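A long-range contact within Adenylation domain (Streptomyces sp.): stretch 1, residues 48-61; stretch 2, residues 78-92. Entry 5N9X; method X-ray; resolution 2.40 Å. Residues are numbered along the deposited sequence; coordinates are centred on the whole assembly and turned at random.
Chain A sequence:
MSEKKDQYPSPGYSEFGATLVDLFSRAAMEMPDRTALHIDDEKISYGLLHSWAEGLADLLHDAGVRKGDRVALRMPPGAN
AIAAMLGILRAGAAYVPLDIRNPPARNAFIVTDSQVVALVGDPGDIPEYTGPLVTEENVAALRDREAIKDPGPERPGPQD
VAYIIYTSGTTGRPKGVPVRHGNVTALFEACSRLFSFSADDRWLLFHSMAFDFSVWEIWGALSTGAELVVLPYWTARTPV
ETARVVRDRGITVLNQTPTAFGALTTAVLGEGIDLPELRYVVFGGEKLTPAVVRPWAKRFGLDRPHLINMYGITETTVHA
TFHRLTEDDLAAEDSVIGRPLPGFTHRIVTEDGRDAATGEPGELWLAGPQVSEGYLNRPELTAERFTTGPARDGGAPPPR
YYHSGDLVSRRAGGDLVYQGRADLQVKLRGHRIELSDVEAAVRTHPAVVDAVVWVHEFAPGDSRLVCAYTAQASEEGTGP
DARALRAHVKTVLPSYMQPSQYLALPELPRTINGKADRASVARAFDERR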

# COMPACT_ATOMS: atom_id res chain seq x y z
N LEU A 48 17.07 2.61 -23.12
CA LEU A 48 18.27 2.88 -22.31
C LEU A 48 18.15 2.31 -20.89
O LEU A 48 19.14 1.80 -20.34
CB LEU A 48 18.58 4.39 -22.28
CG LEU A 48 19.71 4.83 -21.33
CD1 LEU A 48 21.12 4.43 -21.79
CD2 LEU A 48 19.63 6.37 -21.08
N LEU A 49 16.96 2.40 -20.29
CA LEU A 49 16.69 1.71 -19.03
C LEU A 49 16.96 0.20 -19.16
O LEU A 49 17.61 -0.40 -18.30
CB LEU A 49 15.25 1.98 -18.57
CG LEU A 49 14.82 1.42 -17.20
CD1 LEU A 49 15.89 1.64 -16.10
CD2 LEU A 49 13.46 1.96 -16.75
N HIS A 50 16.49 -0.40 -20.26
CA HIS A 50 16.74 -1.81 -20.50
C HIS A 50 18.22 -2.14 -20.58
O HIS A 50 18.68 -3.12 -19.98
CB HIS A 50 16.05 -2.27 -21.78
CG HIS A 50 16.11 -3.75 -21.97
ND1 HIS A 50 16.98 -4.35 -22.86
CD2 HIS A 50 15.43 -4.76 -21.37
CE1 HIS A 50 16.82 -5.67 -22.81
NE2 HIS A 50 15.89 -5.94 -21.91
N SER A 51 18.98 -1.31 -21.30
CA SER A 51 20.43 -1.47 -21.36
C SER A 51 21.11 -1.42 -20.00
O SER A 51 21.95 -2.26 -19.68
CB SER A 51 21.04 -0.39 -22.25
OG SER A 51 21.17 -0.87 -23.56
N TRP A 52 20.76 -0.40 -19.23
CA TRP A 52 21.33 -0.13 -17.92
C TRP A 52 21.07 -1.35 -17.02
O TRP A 52 21.99 -1.90 -16.38
CB TRP A 52 20.68 1.16 -17.39
CG TRP A 52 21.17 1.72 -16.10
CD1 TRP A 52 22.18 1.23 -15.31
CD2 TRP A 52 20.71 2.92 -15.46
NE1 TRP A 52 22.35 2.04 -14.21
CE2 TRP A 52 21.46 3.09 -14.28
CE3 TRP A 52 19.73 3.87 -15.78
CZ2 TRP A 52 21.26 4.18 -13.42
CZ3 TRP A 52 19.52 4.94 -14.91
CH2 TRP A 52 20.28 5.09 -13.75
N ALA A 53 19.82 -1.82 -17.05
CA ALA A 53 19.39 -2.93 -16.21
C ALA A 53 20.08 -4.26 -16.54
O ALA A 53 20.50 -4.97 -15.64
CB ALA A 53 17.86 -3.09 -16.32
N GLU A 54 20.17 -4.59 -17.82
CA GLU A 54 20.97 -5.75 -18.24
C GLU A 54 22.41 -5.68 -17.72
O GLU A 54 22.95 -6.68 -17.19
CB GLU A 54 21.00 -5.89 -19.77
CG GLU A 54 19.64 -6.19 -20.40
CD GLU A 54 19.08 -7.52 -19.91
OE1 GLU A 54 19.88 -8.49 -19.79
OE2 GLU A 54 17.86 -7.61 -19.66
N GLY A 55 23.03 -4.51 -17.86
CA GLY A 55 24.35 -4.30 -17.31
C GLY A 55 24.41 -4.50 -15.81
O GLY A 55 25.35 -5.11 -15.29
N LEU A 56 23.42 -3.98 -15.08
CA LEU A 56 23.45 -4.08 -13.63
C LEU A 56 23.33 -5.53 -13.21
O LEU A 56 23.89 -5.95 -12.20
CB LEU A 56 22.32 -3.26 -12.99
CG LEU A 56 22.62 -1.78 -12.78
CD1 LEU A 56 21.35 -0.92 -12.76
CD2 LEU A 56 23.44 -1.57 -11.53
N ALA A 57 22.58 -6.30 -13.98
CA ALA A 57 22.37 -7.69 -13.66
C ALA A 57 23.68 -8.45 -13.82
O ALA A 57 24.08 -9.21 -12.94
CB ALA A 57 21.29 -8.29 -14.53
N ASP A 58 24.36 -8.21 -14.94
CA ASP A 58 25.67 -8.79 -15.16
C ASP A 58 26.61 -8.41 -14.00
O ASP A 58 27.26 -9.29 -13.42
CB ASP A 58 26.24 -8.34 -16.51
CG ASP A 58 25.53 -8.98 -17.70
OD1 ASP A 58 25.45 -10.22 -17.73
OD2 ASP A 58 25.07 -8.26 -18.61
N LEU A 59 26.64 -7.13 -13.63
CA LEU A 59 27.40 -6.71 -12.45
C LEU A 59 26.98 -7.49 -11.19
O LEU A 59 27.83 -7.96 -10.43
CB LEU A 59 27.25 -5.21 -12.21
CG LEU A 59 27.87 -4.77 -10.88
CD1 LEU A 59 29.38 -4.84 -10.98
CD2 LEU A 59 27.44 -3.37 -10.47
N LEU A 60 25.68 -7.64 -10.97
CA LEU A 60 25.25 -8.36 -9.78
C LEU A 60 25.70 -9.82 -9.84
O LEU A 60 26.18 -10.38 -8.83
CB LEU A 60 23.74 -8.28 -9.62
CG LEU A 60 23.27 -6.89 -9.17
CD1 LEU A 60 21.76 -6.75 -9.35
CD2 LEU A 60 23.71 -6.60 -7.74
N HIS A 61 25.58 -10.43 -11.01
CA HIS A 61 26.04 -11.79 -11.19
C HIS A 61 27.52 -11.93 -10.80
O HIS A 61 27.86 -12.81 -10.00
CB HIS A 61 25.84 -12.25 -12.62
CG HIS A 61 26.09 -13.72 -12.82
ND1 HIS A 61 25.11 -14.67 -12.65
CD2 HIS A 61 27.21 -14.39 -13.15
CE1 HIS A 61 25.61 -15.87 -12.90
NE2 HIS A 61 26.89 -15.73 -13.20
N GLY A 78 14.18 7.43 -7.72
CA GLY A 78 14.81 8.05 -8.87
C GLY A 78 15.30 7.01 -9.86
O GLY A 78 15.10 5.80 -9.67
N ALA A 79 15.94 7.49 -10.92
CA ALA A 79 16.53 6.65 -11.96
C ALA A 79 17.33 5.47 -11.40
O ALA A 79 17.08 4.33 -11.77
CB ALA A 79 17.40 7.50 -12.86
N ASN A 80 18.28 5.73 -10.51
CA ASN A 80 19.16 4.68 -10.00
C ASN A 80 18.41 3.61 -9.23
O ASN A 80 18.69 2.44 -9.36
CB ASN A 80 20.27 5.25 -9.10
CG ASN A 80 21.12 6.32 -9.80
OD1 ASN A 80 21.43 6.23 -10.99
ND2 ASN A 80 21.51 7.33 -9.03
N ALA A 81 17.47 4.02 -8.39
CA ALA A 81 16.71 3.07 -7.59
C ALA A 81 15.90 2.12 -8.47
O ALA A 81 15.85 0.91 -8.21
CB ALA A 81 15.79 3.81 -6.62
N ILE A 82 15.30 2.66 -9.53
CA ILE A 82 14.48 1.88 -10.43
C ILE A 82 15.34 0.92 -11.26
O ILE A 82 14.99 -0.27 -11.43
CB ILE A 82 13.66 2.79 -11.40
CG1 ILE A 82 12.67 3.67 -10.62
CG2 ILE A 82 12.97 1.96 -12.44
CD1 ILE A 82 11.59 2.87 -9.85
N ALA A 83 16.44 1.45 -11.80
CA ALA A 83 17.31 0.64 -12.63
C ALA A 83 17.95 -0.48 -11.78
O ALA A 83 18.06 -1.63 -12.23
CB ALA A 83 18.39 1.52 -13.30
N ALA A 84 18.34 -0.15 -10.56
CA ALA A 84 18.83 -1.16 -9.64
C ALA A 84 17.77 -2.23 -9.41
O ALA A 84 18.08 -3.43 -9.35
CB ALA A 84 19.24 -0.52 -8.31
N MET A 85 16.52 -1.83 -9.28
CA MET A 85 15.53 -2.84 -8.93
C MET A 85 15.30 -3.76 -10.14
O MET A 85 15.13 -4.97 -9.99
CB MET A 85 14.25 -2.18 -8.41
CG MET A 85 13.08 -3.11 -8.31
SD MET A 85 12.06 -2.95 -9.79
CE MET A 85 10.82 -1.81 -9.14
N LEU A 86 15.35 -3.21 -11.34
CA LEU A 86 15.23 -4.04 -12.54
C LEU A 86 16.43 -4.96 -12.65
O LEU A 86 16.28 -6.14 -12.95
CB LEU A 86 15.12 -3.19 -13.79
CG LEU A 86 13.85 -2.36 -13.89
CD1 LEU A 86 13.98 -1.29 -14.96
CD2 LEU A 86 12.69 -3.27 -14.19
N GLY A 87 17.62 -4.44 -12.39
CA GLY A 87 18.82 -5.24 -12.42
C GLY A 87 18.74 -6.41 -11.46
O GLY A 87 19.06 -7.56 -11.82
N ILE A 88 18.29 -6.13 -10.24
CA ILE A 88 18.07 -7.18 -9.25
C ILE A 88 17.10 -8.26 -9.76
O ILE A 88 17.35 -9.45 -9.60
CB ILE A 88 17.55 -6.58 -7.91
CG1 ILE A 88 18.65 -5.76 -7.23
CG2 ILE A 88 17.04 -7.65 -6.98
CD1 ILE A 88 18.18 -4.95 -6.03
N LEU A 89 16.01 -7.84 -10.40
CA LEU A 89 15.02 -8.79 -10.91
C LEU A 89 15.58 -9.58 -12.10
O LEU A 89 15.43 -10.82 -12.16
CB LEU A 89 13.74 -8.08 -11.32
CG LEU A 89 12.91 -7.39 -10.23
CD1 LEU A 89 11.66 -6.73 -10.84
CD2 LEU A 89 12.55 -8.39 -9.10
N ARG A 90 16.20 -8.86 -13.05
CA ARG A 90 16.86 -9.50 -14.18
C ARG A 90 17.90 -10.53 -13.72
O ARG A 90 18.00 -11.60 -14.31
CB ARG A 90 17.49 -8.46 -15.11
CG ARG A 90 18.35 -9.06 -16.23
CD ARG A 90 17.51 -9.88 -17.18
NE ARG A 90 18.32 -10.61 -18.17
CZ ARG A 90 18.80 -11.84 -18.00
NH1 ARG A 90 18.61 -12.49 -16.85
NH2 ARG A 90 19.50 -12.42 -18.97
N ALA A 91 18.61 -10.25 -12.63
CA ALA A 91 19.57 -11.23 -12.09
C ALA A 91 18.91 -12.45 -11.42
O ALA A 91 19.60 -13.29 -10.83
CB ALA A 91 20.49 -10.56 -11.09
N GLY A 92 17.59 -12.54 -11.48
CA GLY A 92 16.87 -13.65 -10.89
C GLY A 92 16.65 -13.57 -9.38
O GLY A 92 16.18 -14.53 -8.77

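The one charged interaction between these two helices is a salt bridge, Glu54 to Arg90. Arg90 NE donates to Glu54 OE1 at 3.1 Å with an N-H...O angle of 138°, and a second, weak bond runs from Arg90 NE to Glu54 OE2 at 3.4 Å. The CA-to-CB bond of Glu54 points away from the partner helix, yet with chi1 and chi2 both m, the carboxylate end comes nearer to stretch 2 than that bond suggests. Arg90 starts out toward stretch 1 and uses NE for the bridge, while NH1 and NH2 are hydrogen-bonded elsewhere in the structure. The aliphatic part of Arg90 also packs on Ala57, with Arg90 CG 3.5 Å from Ala57 CB.

No backbone hydrogen bond crosses between the stretches; the backbone bonds run within each stretch. What remains is packing, and its rule is small residues at the crossing. The axes approach to 7.5 Å at an angle of 57°, and the nearest CA atoms, those of Ala53 and Gly87, lie 4.5 Å apart. Gly87 makes this spacing possible. A CB built there would point toward stretch 1 and fall 2.7 Å from Leu56 CB, a clash; without one, Gly87 CA sits 3.6 Å from Ala53 O, backbone against backbone, and 4.1 Å from Leu56 CB.

Alanines extend the close approach along both helices. Ala53 and Ala57, one turn apart, both point toward stretch 2. Ala53 CB rests 3.7 Å from Leu86 CB, and Ala57 CB lies 3.6 Å from Gly87 O and 4.2 Å from Ala91 CB. On the second helix Ala83, one turn before Gly87, points back toward stretch 1 and is covered over 61 Å², as large an area as the much longer Arg90.

The methyl of Ala83 is received by an aromatic face. Ala83 CB stands 3.5 Å from the centroid of the six-membered ring of Trp52 and only 13° off the ring normal, a well-centred CH-pi contact. Near the plane of the same ring, at its edge, Asn80 OD1 lies 3.2 Å from Trp52 CZ2. Trp52 leaves its helix sideways, and its t rotamer carries the indole across to stretch 2; NE1 finds its hydrogen bond elsewhere in the structure.

Leucines fill the space around these small residues. Leu49 approaches Ala83 and Leu86, with Leu49 CD1 3.8 Å from Ala83 CB and Leu49 CG 3.6 Å from Leu86 CD1. Leu56 points toward stretch 2 and brings CD1 within 3.4 Å of Ala83 O. One turn on, Leu60 CD1 reaches Ile88 N at 3.6 Å and Ile88 CG1 at 3.9 Å, while Leu60 CB meets Ala91 CB at 4.2 Å. The design lesson is that glycine and alanine let the backbones come close at the crossing, leucines and a tryptophan pack around and between them, and a single ion pair is added.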